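PDB 5NJI: Phthiocerol/phenolphthiocerol synthesis polyketide synthase type I PpsC from Mycobacterium tuberculosis, which probably dehydrates beta-hydroxyacyl intermediates through its dehydratase domain during the assembly of phthiocerol and phenolphthiocerol lipids. Local coordinates for residues 28-36 against 46-57; 56-64 against 184-192. The protein carries 1 engineered substitution. All coordinates share one frame; numbering follows the deposited sequence.

Interaction 1: residues 28-36 against 46-57; sequences THPLLGVGV and WESELDPDLLWL
Two first torsions set Leu32 against Trp46. In Leu32, CG lies opposite the backbone N (chi1 174°). In Trp46, CG lies opposite the carbonyl carbon (chi1 -61°). Leu32 therefore spreads both methyls over one face of the indole. Its CD1 is 3.8 Å from the centroid of the five-membered ring of Trp46, a CH-pi contact, and its CD2 comes 3.6 Å from NE1 of Trp46. Gly35 covers the opposite face with backbone alone, its CA 3.3 Å from CD1 of Trp46. The indole is thus held flat between a leucine and a glycine, while its NE1 bonds to Asp83 of helix 70-84.

Beside it, Val34 and Glu47 form an antiparallel hydrogen-bonded pair. Val34 N reaches Glu47 O at 3.3 Å, and Glu47 N reaches Val34 O at 3.2 Å. Further on, Ser48 OG donates to Leu31 O at 2.7 Å. The hydroxyl comes from above the carbonyl plane. A water donates to both Pro30 O and Glu49 O, bridging the two segments beyond the strand pairing.

The far end is apolar. Pro30 CG meets Leu55 CD1 at 3.8 Å, the two side chains crossing at about a right angle. Leu31 turns CD2 to the methyls of Leu50, Leu54 and Leu57, and CD1 to Trp56. Helix 70-84 also packs on Leu31 and Trp46. The pairing makes a beta hairpin at the sheet edge: strand 34-37 is outermost, and 44-50 pairs on with 110-118. Helix 70-84 is consistent with the hotdog helix that the sheet wraps in dehydratase domains.

Interaction 2: residues 56-64 against 184-192; sequences WLADFVIDD and GQQHGPAFQ. Engineered in segment 56-64: Phe60 (natural residue His). With 8Z2 (~{S}-[2-[3-[[(2~{R})-4-[[[(2~{R},3~{S},4~{R},5~{R})-5-(6-aminopurin-9-yl)-4-oxidanyl-3-phosphonooxy-oxolan-2-yl]methoxy-oxidanyl-phosphoryl]oxy-oxidanyl-phosphoryl]oxy-3,3-dimethyl-2-oxidanyl-butanoyl]amino]propanoylamino]ethyl] (~{E})-dodec-2-enethioate), chain B.
Asp59, Gln186 and Phe191 bury the most surface here. Asp59 grips the start of the 3-10 segment 189-191 in two ways. Its OD2 takes the N-H of Ala190 at 2.8 Å on the anti side of the carboxylate. Its carbonyl O takes Gly188 N at 2.7 Å, in the carbonyl plane and nearly straight (175°).

Gln186 works at the other end. Its chain is extended beyond CG, and its OE1 accepts from Asp64 N at 2.9 Å. Its NE2 makes a weak bond to Asp64 OD1, the amide and carboxylate planes being 76° apart. Between these ends, Gln186 N bonds to Val61 O, continuing the antiparallel pairing of strands 60-62 and 185-187.

Phe191 meets two aromatic residues. Phe60, engineered in place of His, lays CD1 over one face of Phe191, 3.6 Å above the plane. Trp56 crosses Phe191 at about a right angle at its CZ and CE1 end, CE3 lying 3.7 Å from Phe191 CZ. His187, alongside Phe60, completes the aromatic cluster.

Phe60, Ile62 and Gln185 line the acyl and thioester part of the ligand pocket. Ile62 CD1 lies 3.7 Å from the ligand sulfur. Gln185 OE1 is 3.3 Å from ligand CA2. That oxygen is buried against ligand carbon without a hydrogen-bond partner in the model. Polar bonds thus fix the segment ends, while the pocket side, altered here by the engineered Phe60, meets the ligand through van der Waals contact.

In the fold
From the N terminus, the chain runs through segment 28-36, turns, and comes back in 46-57. Interaction 1 thereby closes a short loop of nine residues. Interaction 2 opens on the last two residues of interaction 1, Trp56 and Leu57, and Pro52 O touches Ala58 CB. The two are in series and neither encloses the other. Interaction 2 closes a long loop of 119 residues, which holds helix 70-84, strands 93-100 to 136-146 and helix 173-182. It joins the beginning of the chain to its middle, pairing strand 60-62 with strand 185-187 just after helix 173-182, whereas interaction 1 is local to the first hairpin. Their centres are about 18 Å apart, and the bound ligand lies beside interaction 2.

Interaction 1: residues 28-36 against 46-57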
loop_
_atom_site.group_PDB
_atom_site.type_symbol
_atom_site.label_atom_id
_atom_site.label_comp_id
_atom_site.label_asym_id
_atom_site.label_seq_id
_atom_site.Cartn_x
_atom_site.Cartn_y
_atom_site.Cartn_z
ATOM N N THR A 28 -15.956 -13.115 -3.509
ATOM C CA THR A 28 -16.000 -11.880 -2.735
ATOM C C THR A 28 -14.594 -11.401 -2.381
ATOM O O THR A 28 -13.768 -12.168 -1.880
ATOM C CB THR A 28 -16.810 -12.086 -1.457
ATOM O OG1 THR A 28 -18.091 -12.632 -1.791
ATOM C CG2 THR A 28 -17.005 -10.768 -0.729
ATOM N N HIS A 29 -14.339 -10.131 -2.612
ATOM C CA HIS A 29 -13.067 -9.525 -2.223
ATOM C C HIS A 29 -12.923 -9.554 -0.700
ATOM O O HIS A 29 -13.823 -9.093 0.008
ATOM C CB HIS A 29 -13.040 -8.098 -2.741
ATOM C CG HIS A 29 -11.688 -7.470 -2.727
ATOM N ND1 HIS A 29 -11.034 -7.146 -1.560
ATOM C CD2 HIS A 29 -10.872 -7.095 -3.737
ATOM C CE1 HIS A 29 -9.869 -6.592 -1.855
ATOM N NE2 HIS A 29 -9.741 -6.567 -3.168
ATOM N N PRO A 30 -11.816 -10.071 -0.153
ATOM C CA PRO A 30 -11.746 -10.243 1.305
ATOM C C PRO A 30 -11.583 -8.953 2.081
ATOM O O PRO A 30 -11.853 -8.960 3.288
ATOM C CB PRO A 30 -10.525 -11.148 1.495
ATOM C CG PRO A 30 -9.694 -10.879 0.307
ATOM C CD PRO A 30 -10.657 -10.686 -0.820
ATOM N N LEU A 31 -11.162 -7.857 1.452
ATOM C CA LEU A 31 -11.030 -6.580 2.148
ATOM C C LEU A 31 -12.173 -5.629 1.832
ATOM O O LEU A 31 -12.633 -4.901 2.715
ATOM C CB LEU A 31 -9.696 -5.902 1.799
ATOM C CG LEU A 31 -8.455 -6.761 2.046
ATOM C CD1 LEU A 31 -7.174 -6.033 1.609
ATOM C CD2 LEU A 31 -8.393 -7.171 3.508
ATOM N N LEU A 32 -12.661 -5.648 0.597
ATOM C CA LEU A 32 -13.725 -4.741 0.185
ATOM C C LEU A 32 -15.087 -5.276 0.578
ATOM O O LEU A 32 -15.950 -4.513 1.042
ATOM C CB LEU A 32 -13.652 -4.527 -1.324
ATOM C CG LEU A 32 -14.782 -3.722 -1.966
ATOM C CD1 LEU A 32 -14.713 -2.259 -1.570
ATOM C CD2 LEU A 32 -14.769 -3.860 -3.460
ATOM N N GLY A 33 -15.303 -6.568 0.396
ATOM C CA GLY A 33 -16.560 -7.162 0.797
ATOM C C GLY A 33 -17.609 -7.076 -0.290
ATOM O O GLY A 33 -17.321 -6.884 -1.474
ATOM N N VAL A 34 -18.861 -7.198 0.138
ATOM C CA VAL A 34 -19.994 -7.297 -0.773
ATOM C C VAL A 34 -20.688 -5.942 -0.861
ATOM O O VAL A 34 -20.823 -5.220 0.138
ATOM C CB VAL A 34 -20.964 -8.412 -0.331
ATOM C CG1 VAL A 34 -21.291 -8.287 1.137
ATOM C CG2 VAL A 34 -22.229 -8.403 -1.190
ATOM N N GLY A 35 -21.093 -5.580 -2.073
ATOM C CA GLY A 35 -21.556 -4.240 -2.362
ATOM C C GLY A 35 -22.974 -4.185 -2.895
ATOM O O GLY A 35 -23.476 -5.139 -3.496
ATOM N N VAL A 36 -23.607 -3.038 -2.678
ATOM C CA VAL A 36 -24.924 -2.712 -3.205
ATOM C C VAL A 36 -24.881 -1.238 -3.567
ATOM O O VAL A 36 -24.116 -0.469 -2.986
ATOM C CB VAL A 36 -26.047 -2.967 -2.185
ATOM C CG1 VAL A 36 -25.961 -4.375 -1.629
ATOM C CG2 VAL A 36 -25.966 -1.978 -1.067
ATOM N N TRP A 46 -20.108 -0.895 0.342
ATOM C CA TRP A 46 -19.662 -2.248 0.632
ATOM C C TRP A 46 -19.420 -2.403 2.125
ATOM O O TRP A 46 -19.065 -1.440 2.811
ATOM C CB TRP A 46 -18.338 -2.586 -0.081
ATOM C CG TRP A 46 -18.317 -2.530 -1.585
ATOM C CD1 TRP A 46 -18.321 -3.600 -2.432
ATOM C CD2 TRP A 46 -18.232 -1.360 -2.422
ATOM N NE1 TRP A 46 -18.245 -3.176 -3.736
ATOM C CE2 TRP A 46 -18.190 -1.810 -3.758
ATOM C CE3 TRP A 46 -18.180 0.015 -2.173
ATOM C CZ2 TRP A 46 -18.097 -0.934 -4.841
ATOM C CZ3 TRP A 46 -18.089 0.888 -3.261
ATOM C CH2 TRP A 46 -18.055 0.408 -4.570
ATOM N N GLU A 47 -19.577 -3.631 2.615
ATOM C CA GLU A 47 -19.193 -3.993 3.972
ATOM C C GLU A 47 -18.361 -5.259 3.949
ATOM O O GLU A 47 -18.706 -6.235 3.273
ATOM C CB GLU A 47 -20.406 -4.230 4.882
ATOM C CG GLU A 47 -21.214 -2.986 5.162
ATOM C CD GLU A 47 -22.341 -3.265 6.156
ATOM O OE1 GLU A 47 -22.405 -4.408 6.668
ATOM O OE2 GLU A 47 -23.154 -2.353 6.417
ATOM N N SER A 48 -17.281 -5.263 4.717
ATOM C CA SER A 48 -16.474 -6.465 4.854
ATOM C C SER A 48 -16.242 -6.718 6.326
ATOM O O SER A 48 -16.119 -5.784 7.112
ATOM C CB SER A 48 -15.116 -6.355 4.157
ATOM O OG SER A 48 -14.329 -5.333 4.744
ATOM N N GLU A 49 -16.175 -7.989 6.694
ATOM C CA GLU A 49 -15.874 -8.360 8.066
ATOM C C GLU A 49 -14.383 -8.629 8.137
ATOM O O GLU A 49 -13.871 -9.507 7.435
ATOM C CB GLU A 49 -16.679 -9.580 8.509
ATOM C CG GLU A 49 -18.184 -9.363 8.443
ATOM C CD GLU A 49 -18.975 -10.604 8.813
ATOM O OE1 GLU A 49 -18.680 -11.210 9.865
ATOM O OE2 GLU A 49 -19.888 -10.976 8.047
ATOM N N LEU A 50 -13.690 -7.846 8.941
ATOM C CA LEU A 50 -12.266 -8.032 9.181
ATOM C C LEU A 50 -12.057 -8.596 10.581
ATOM O O LEU A 50 -12.844 -8.348 11.495
ATOM C CB LEU A 50 -11.498 -6.720 9.043
ATOM C CG LEU A 50 -11.671 -5.934 7.751
ATOM C CD1 LEU A 50 -10.755 -4.721 7.798
ATOM C CD2 LEU A 50 -11.381 -6.812 6.563
ATOM N N ASP A 51 -10.981 -9.360 10.724
ATOM C CA ASP A 51 -10.591 -10.022 11.954
ATOM C C ASP A 51 -9.086 -10.196 11.873
ATOM O O ASP A 51 -8.543 -10.310 10.764
ATOM C CB ASP A 51 -11.308 -11.381 12.096
ATOM C CG ASP A 51 -11.087 -12.045 13.448
ATOM O OD1 ASP A 51 -9.982 -12.588 13.689
ATOM O OD2 ASP A 51 -12.029 -12.032 14.271
ATOM N N PRO A 52 -8.375 -10.184 12.998
ATOM C CA PRO A 52 -6.912 -10.329 12.905
ATOM C C PRO A 52 -6.477 -11.658 12.327
ATOM O O PRO A 52 -5.378 -11.731 11.762
ATOM C CB PRO A 52 -6.432 -10.144 14.351
ATOM C CG PRO A 52 -7.623 -10.265 15.185
ATOM C CD PRO A 52 -8.805 -9.869 14.370
ATOM N N ASP A 53 -7.293 -12.682 12.515
ATOM C CA ASP A 53 -6.968 -13.950 11.873
ATOM C C ASP A 53 -7.296 -14.048 10.364
ATOM O O ASP A 53 -7.088 -15.080 9.799
ATOM C CB ASP A 53 -7.531 -15.208 12.587
ATOM C CG ASP A 53 -9.052 -15.397 12.405
ATOM O OD1 ASP A 53 -9.634 -14.839 11.466
ATOM O OD2 ASP A 53 -9.727 -16.151 13.175
ATOM N N LEU A 54 -7.642 -12.961 9.699
ATOM C CA LEU A 54 -8.057 -12.995 8.288
ATOM C C LEU A 54 -6.744 -13.011 7.464
ATOM O O LEU A 54 -5.990 -12.155 7.686
ATOM C CB LEU A 54 -8.882 -11.744 7.828
ATOM C CG LEU A 54 -9.225 -11.660 6.347
ATOM C CD1 LEU A 54 -10.050 -12.846 5.897
ATOM C CD2 LEU A 54 -9.914 -10.347 6.011
ATOM N N LEU A 55 -6.497 -14.008 6.625
ATOM C CA LEU A 55 -5.373 -14.031 5.691
ATOM C C LEU A 55 -4.074 -13.616 6.445
ATOM O O LEU A 55 -3.933 -14.043 7.510
ATOM C CB LEU A 55 -5.769 -13.200 4.433
ATOM C CG LEU A 55 -6.928 -13.645 3.541
ATOM C CD1 LEU A 55 -7.160 -12.686 2.400
ATOM C CD2 LEU A 55 -6.708 -15.074 3.058
ATOM N N TRP A 56 -3.267 -12.659 5.936
ATOM C CA TRP A 56 -1.977 -12.182 6.505
ATOM C C TRP A 56 -2.076 -10.893 7.439
ATOM O O TRP A 56 -1.141 -10.389 7.780
ATOM C CB TRP A 56 -1.006 -11.834 5.314
ATOM C CG TRP A 56 -1.810 -11.212 4.133
ATOM C CD1 TRP A 56 -2.208 -11.829 3.031
ATOM C CD2 TRP A 56 -2.333 -9.885 4.050
ATOM N NE1 TRP A 56 -2.902 -10.999 2.237
ATOM C CE2 TRP A 56 -3.001 -9.787 2.836
ATOM C CE3 TRP A 56 -2.273 -8.773 4.859
ATOM C CZ2 TRP A 56 -3.598 -8.634 2.434
ATOM C CZ3 TRP A 56 -2.866 -7.650 4.463
ATOM C CH2 TRP A 56 -3.528 -7.586 3.276
ATOM N N LEU A 57 -3.272 -10.508 7.854
ATOM C CA LEU A 57 -3.479 -9.206 8.533
ATOM C C LEU A 57 -2.662 -9.260 9.889
ATOM O O LEU A 57 -2.176 -8.279 10.338
ATOM C CB LEU A 57 -4.989 -8.820 8.800
ATOM C CG LEU A 57 -5.787 -8.234 7.598
ATOM C CD1 LEU A 57 -5.806 -9.126 6.376
ATOM C CD2 LEU A 57 -7.179 -7.762 8.005
HETATM O O HOH W 1 -13.524 -10.354 4.813
#

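Interaction 2: residues 56-64 against 184-192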
loop_
_atom_site.group_PDB
_atom_site.type_symbol
_atom_site.label_atom_id
_atom_site.label_comp_id
_atom_site.label_asym_id
_atom_site.label_seq_id
_atom_site.Cartn_x
_atom_site.Cartn_y
_atom_site.Cartn_z
ATOM N N TRP A 56 -3.267 -12.659 5.936
ATOM C CA TRP A 56 -1.977 -12.182 6.505
ATOM C C TRP A 56 -2.076 -10.893 7.439
ATOM O O TRP A 56 -1.141 -10.389 7.780
ATOM C CB TRP A 56 -1.006 -11.834 5.314
ATOM C CG TRP A 56 -1.810 -11.212 4.133
ATOM C CD1 TRP A 56 -2.208 -11.829 3.031
ATOM C CD2 TRP A 56 -2.333 -9.885 4.050
ATOM N NE1 TRP A 56 -2.902 -10.999 2.237
ATOM C CE2 TRP A 56 -3.001 -9.787 2.836
ATOM C CE3 TRP A 56 -2.273 -8.773 4.859
ATOM C CZ2 TRP A 56 -3.598 -8.634 2.434
ATOM C CZ3 TRP A 56 -2.866 -7.650 4.463
ATOM C CH2 TRP A 56 -3.528 -7.586 3.276
ATOM N N LEU A 57 -3.272 -10.508 7.854
ATOM C CA LEU A 57 -3.479 -9.206 8.533
ATOM C C LEU A 57 -2.662 -9.260 9.889
ATOM O O LEU A 57 -2.176 -8.279 10.338
ATOM C CB LEU A 57 -4.989 -8.820 8.800
ATOM C CG LEU A 57 -5.787 -8.234 7.598
ATOM C CD1 LEU A 57 -5.806 -9.126 6.376
ATOM C CD2 LEU A 57 -7.179 -7.762 8.005
ATOM N N ALA A 58 -2.706 -10.398 10.583
ATOM C CA ALA A 58 -1.938 -10.507 11.844
ATOM C C ALA A 58 -0.431 -10.169 11.732
ATOM O O ALA A 58 0.204 -9.906 12.710
ATOM C CB ALA A 58 -2.077 -11.901 12.564
ATOM N N ASP A 59 0.109 -10.222 10.526
ATOM C CA ASP A 59 1.527 -9.980 10.348
ATOM C C ASP A 59 1.861 -8.506 10.138
ATOM O O ASP A 59 3.038 -8.180 9.925
ATOM C CB ASP A 59 2.046 -10.817 9.180
ATOM C CG ASP A 59 2.338 -12.265 9.570
ATOM O OD1 ASP A 59 2.028 -12.676 10.715
ATOM O OD2 ASP A 59 2.905 -12.996 8.739
ATOM N N PHE A 60 0.882 -7.605 10.225
ATOM C CA PHE A 60 1.153 -6.174 10.149
ATOM C C PHE A 60 0.805 -5.539 11.489
ATOM O O PHE A 60 -0.372 -5.344 11.801
ATOM C CB PHE A 60 0.386 -5.510 9.017
ATOM C CG PHE A 60 0.975 -4.189 8.637
ATOM C CD1 PHE A 60 2.001 -4.119 7.712
ATOM C CD2 PHE A 60 0.572 -3.034 9.275
ATOM C CE1 PHE A 60 2.559 -2.914 7.383
ATOM C CE2 PHE A 60 1.134 -1.823 8.961
ATOM C CZ PHE A 60 2.145 -1.767 8.015
ATOM N N VAL A 61 1.826 -5.235 12.271
ATOM C CA VAL A 61 1.673 -4.849 13.666
ATOM C C VAL A 61 2.429 -3.555 13.920
ATOM O O VAL A 61 3.535 -3.353 13.410
ATOM C CB VAL A 61 2.171 -5.977 14.584
ATOM C CG1 VAL A 61 2.233 -5.529 16.046
ATOM C CG2 VAL A 61 1.288 -7.212 14.413
ATOM N N ILE A 62 1.815 -2.660 14.685
ATOM C CA ILE A 62 2.450 -1.429 15.137
ATOM C C ILE A 62 2.264 -1.346 16.645
ATOM O O ILE A 62 1.130 -1.384 17.134
ATOM C CB ILE A 62 1.871 -0.183 14.450
ATOM C CG1 ILE A 62 2.089 -0.260 12.938
ATOM C CG2 ILE A 62 2.514 1.083 15.033
ATOM C CD1 ILE A 62 1.656 0.959 12.183
ATOM N N ASP A 63 3.365 -1.283 17.386
ATOM C CA ASP A 63 3.286 -1.184 18.847
ATOM C C ASP A 63 2.390 -2.288 19.415
ATOM O O ASP A 63 1.507 -2.042 20.246
ATOM C CB ASP A 63 2.775 0.197 19.276
ATOM C CG ASP A 63 3.765 1.314 18.990
ATOM O OD1 ASP A 63 4.960 1.024 18.779
ATOM O OD2 ASP A 63 3.341 2.493 18.995
ATOM N N ASP A 64 2.627 -3.514 18.935
ATOM C CA ASP A 64 1.953 -4.745 19.355
ATOM C C ASP A 64 0.519 -4.890 18.851
ATOM O O ASP A 64 -0.073 -5.963 19.013
ATOM C CB ASP A 64 1.937 -4.876 20.885
ATOM C CG ASP A 64 3.313 -5.114 21.463
ATOM O OD1 ASP A 64 4.113 -5.831 20.820
ATOM O OD2 ASP A 64 3.587 -4.585 22.563
ATOM N N GLY A 184 8.883 0.371 16.313
ATOM C CA GLY A 184 7.520 -0.064 16.595
ATOM C C GLY A 184 6.777 -0.662 15.413
ATOM O O GLY A 184 5.597 -1.002 15.546
ATOM N N GLN A 185 7.432 -0.790 14.277
ATOM C CA GLN A 185 6.860 -1.311 13.036
ATOM C C GLN A 185 7.274 -2.774 12.959
ATOM O O GLN A 185 8.433 -3.080 12.671
ATOM C CB GLN A 185 7.408 -0.512 11.864
ATOM C CG GLN A 185 6.836 -0.824 10.528
ATOM C CD GLN A 185 5.975 0.301 10.064
ATOM O OE1 GLN A 185 4.763 0.153 9.982
ATOM N NE2 GLN A 185 6.587 1.461 9.801
ATOM N N GLN A 186 6.335 -3.677 13.211
ATOM C CA GLN A 186 6.626 -5.092 13.425
ATOM C C GLN A 186 6.016 -5.922 12.287
ATOM O O GLN A 186 4.901 -6.443 12.387
ATOM C CB GLN A 186 6.097 -5.535 14.792
ATOM C CG GLN A 186 6.689 -4.746 15.973
ATOM C CD GLN A 186 5.762 -4.721 17.184
ATOM O OE1 GLN A 186 5.120 -3.712 17.461
ATOM N NE2 GLN A 186 5.690 -5.834 17.906
ATOM N N HIS A 187 6.764 -6.060 11.207
ATOM C CA HIS A 187 6.336 -6.876 10.080
ATOM C C HIS A 187 6.552 -8.352 10.390
ATOM O O HIS A 187 7.689 -8.780 10.625
ATOM C CB HIS A 187 7.129 -6.526 8.822
ATOM C CG HIS A 187 6.866 -5.160 8.262
ATOM N ND1 HIS A 187 7.707 -4.092 8.477
ATOM C CD2 HIS A 187 5.888 -4.708 7.441
ATOM C CE1 HIS A 187 7.250 -3.035 7.830
ATOM N NE2 HIS A 187 6.153 -3.386 7.181
ATOM N N GLY A 188 5.484 -9.141 10.340
ATOM C CA GLY A 188 5.608 -10.572 10.462
ATOM C C GLY A 188 6.037 -11.217 9.157
ATOM O O GLY A 188 6.302 -10.554 8.154
ATOM N N PRO A 189 6.098 -12.554 9.155
ATOM C CA PRO A 189 6.714 -13.251 8.009
ATOM C C PRO A 189 6.081 -12.943 6.662
ATOM O O PRO A 189 6.782 -12.880 5.643
ATOM C CB PRO A 189 6.548 -14.727 8.389
ATOM C CG PRO A 189 6.546 -14.724 9.883
ATOM C CD PRO A 189 5.846 -13.465 10.290
ATOM N N ALA A 190 4.763 -12.749 6.618
ATOM C CA ALA A 190 4.118 -12.507 5.346
ATOM C C ALA A 190 4.617 -11.228 4.686
ATOM O O ALA A 190 4.556 -11.124 3.463
ATOM C CB ALA A 190 2.609 -12.457 5.529
ATOM N N PHE A 191 5.125 -10.275 5.456
ATOM C CA PHE A 191 5.586 -8.993 4.936
ATOM C C PHE A 191 7.094 -8.902 4.796
ATOM O O PHE A 191 7.591 -7.860 4.382
ATOM C CB PHE A 191 5.102 -7.852 5.844
ATOM C CG PHE A 191 3.639 -7.530 5.693
ATOM C CD1 PHE A 191 2.671 -8.289 6.322
ATOM C CD2 PHE A 191 3.237 -6.463 4.902
ATOM C CE1 PHE A 191 1.318 -8.012 6.161
ATOM C CE2 PHE A 191 1.877 -6.172 4.736
ATOM C CZ PHE A 191 0.918 -6.939 5.376
ATOM N N GLN A 192 7.836 -9.953 5.144
ATOM C CA GLN A 192 9.297 -9.904 5.104
ATOM C C GLN A 192 9.789 -10.334 3.723
ATOM O O GLN A 192 10.425 -11.377 3.529
ATOM C CB GLN A 192 9.876 -10.770 6.215
ATOM C CG GLN A 192 9.676 -10.171 7.616
ATOM C CD GLN A 192 10.033 -11.145 8.727
ATOM O OE1 GLN A 192 10.788 -12.087 8.506
ATOM N NE2 GLN A 192 9.472 -10.936 9.924
HETATM C C2 8Z2 B . -9.345 15.916 5.064
HETATM C C4 8Z2 B . -8.499 15.964 7.247
HETATM C C5 8Z2 B . -9.701 16.231 7.700
HETATM C C6 8Z2 B . -10.717 16.365 6.884
HETATM C C8 8Z2 B . -8.429 16.163 9.388
HETATM C C10 8Z2 B . 10.632 4.366 6.924
HETATM C C11 8Z2 B . 11.484 5.531 6.620
HETATM C C12 8Z2 B . 11.958 6.168 7.871
HETATM N N9 8Z2 B . -7.720 15.861 8.304
HETATM N N7 8Z2 B . -9.652 16.324 9.004
HETATM N N3 8Z2 B . -8.291 15.800 5.928
HETATM N N1 8Z2 B . -10.578 16.221 5.566
HETATM N N6 8Z2 B . -11.852 16.636 7.479
HETATM C "C1'" 8Z2 B . -6.286 15.543 7.661
HETATM C "C2'" 8Z2 B . -5.883 16.922 7.300
HETATM O "O2'" 8Z2 B . -5.433 16.647 5.980
HETATM C "C3'" 8Z2 B . -4.804 17.277 8.449
HETATM O "O3'" 8Z2 B . -4.685 18.727 8.540
HETATM C "C4'" 8Z2 B . -3.774 16.047 7.982
HETATM O "O4'" 8Z2 B . -4.816 14.964 7.969
HETATM C "C5'" 8Z2 B . -2.590 15.494 8.759
HETATM O "O5'" 8Z2 B . -2.875 14.932 9.984
HETATM P P1 8Z2 B . -3.549 15.579 11.129
HETATM O O11 8Z2 B . -4.921 15.233 10.776
HETATM O O12 8Z2 B . -3.572 17.064 11.170
HETATM O O6 8Z2 B . -3.092 14.946 12.646
HETATM P P2 8Z2 B . -4.094 13.971 13.453
HETATM O O21 8Z2 B . -5.584 14.011 12.909
HETATM O O22 8Z2 B . -4.293 13.922 14.844
HETATM O O7 8Z2 B . -3.286 12.624 13.003
HETATM C CPA 8Z2 B . -1.992 12.506 12.385
HETATM C CPB 8Z2 B . -1.806 10.973 12.219
HETATM C CP8 8Z2 B . -3.011 10.467 11.407
HETATM C CP7 8Z2 B . -0.536 10.627 11.512
HETATM C CP9 8Z2 B . -1.801 10.337 13.604
HETATM O OP3 8Z2 B . -2.960 11.132 10.207
HETATM C CP6 8Z2 B . -3.031 8.936 11.159
HETATM O OP2 8Z2 B . -3.083 8.215 12.088
HETATM N NP2 8Z2 B . -3.181 8.514 9.912
HETATM C CP5 8Z2 B . -3.292 7.137 9.483
HETATM C CP4 8Z2 B . -1.921 6.606 9.109
HETATM C CP3 8Z2 B . -2.081 5.132 8.672
HETATM O OP1 8Z2 B . -3.004 4.496 9.051
HETATM N NP1 8Z2 B . -1.161 4.618 7.893
HETATM C CP2 8Z2 B . -1.235 3.279 7.393
HETATM C CP1 8Z2 B . -0.863 2.278 8.427
HETATM S S 8Z2 B . 0.899 2.408 8.865
HETATM P P3 8Z2 B . -6.175 19.549 8.989
HETATM O O31 8Z2 B . -6.751 18.539 10.216
HETATM O O32 8Z2 B . -7.256 19.501 8.093
HETATM O O33 8Z2 B . -6.139 20.910 9.533
HETATM C CA1 8Z2 B . 1.576 1.801 7.630
HETATM C CA2 8Z2 B . 3.055 1.711 7.696
HETATM O OA1 8Z2 B . 1.075 1.386 6.634
HETATM C CA3 8Z2 B . 3.762 1.182 6.511
HETATM C CA4 8Z2 B . 5.233 1.140 6.568
HETATM C CA5 8Z2 B . 5.872 0.830 5.238
HETATM C CA6 8Z2 B . 7.387 0.866 5.363
HETATM C CA7 8Z2 B . 7.915 2.319 5.399
HETATM C CA8 8Z2 B . 9.313 2.422 5.975
HETATM C CA9 8Z2 B . 10.020 3.778 5.709
#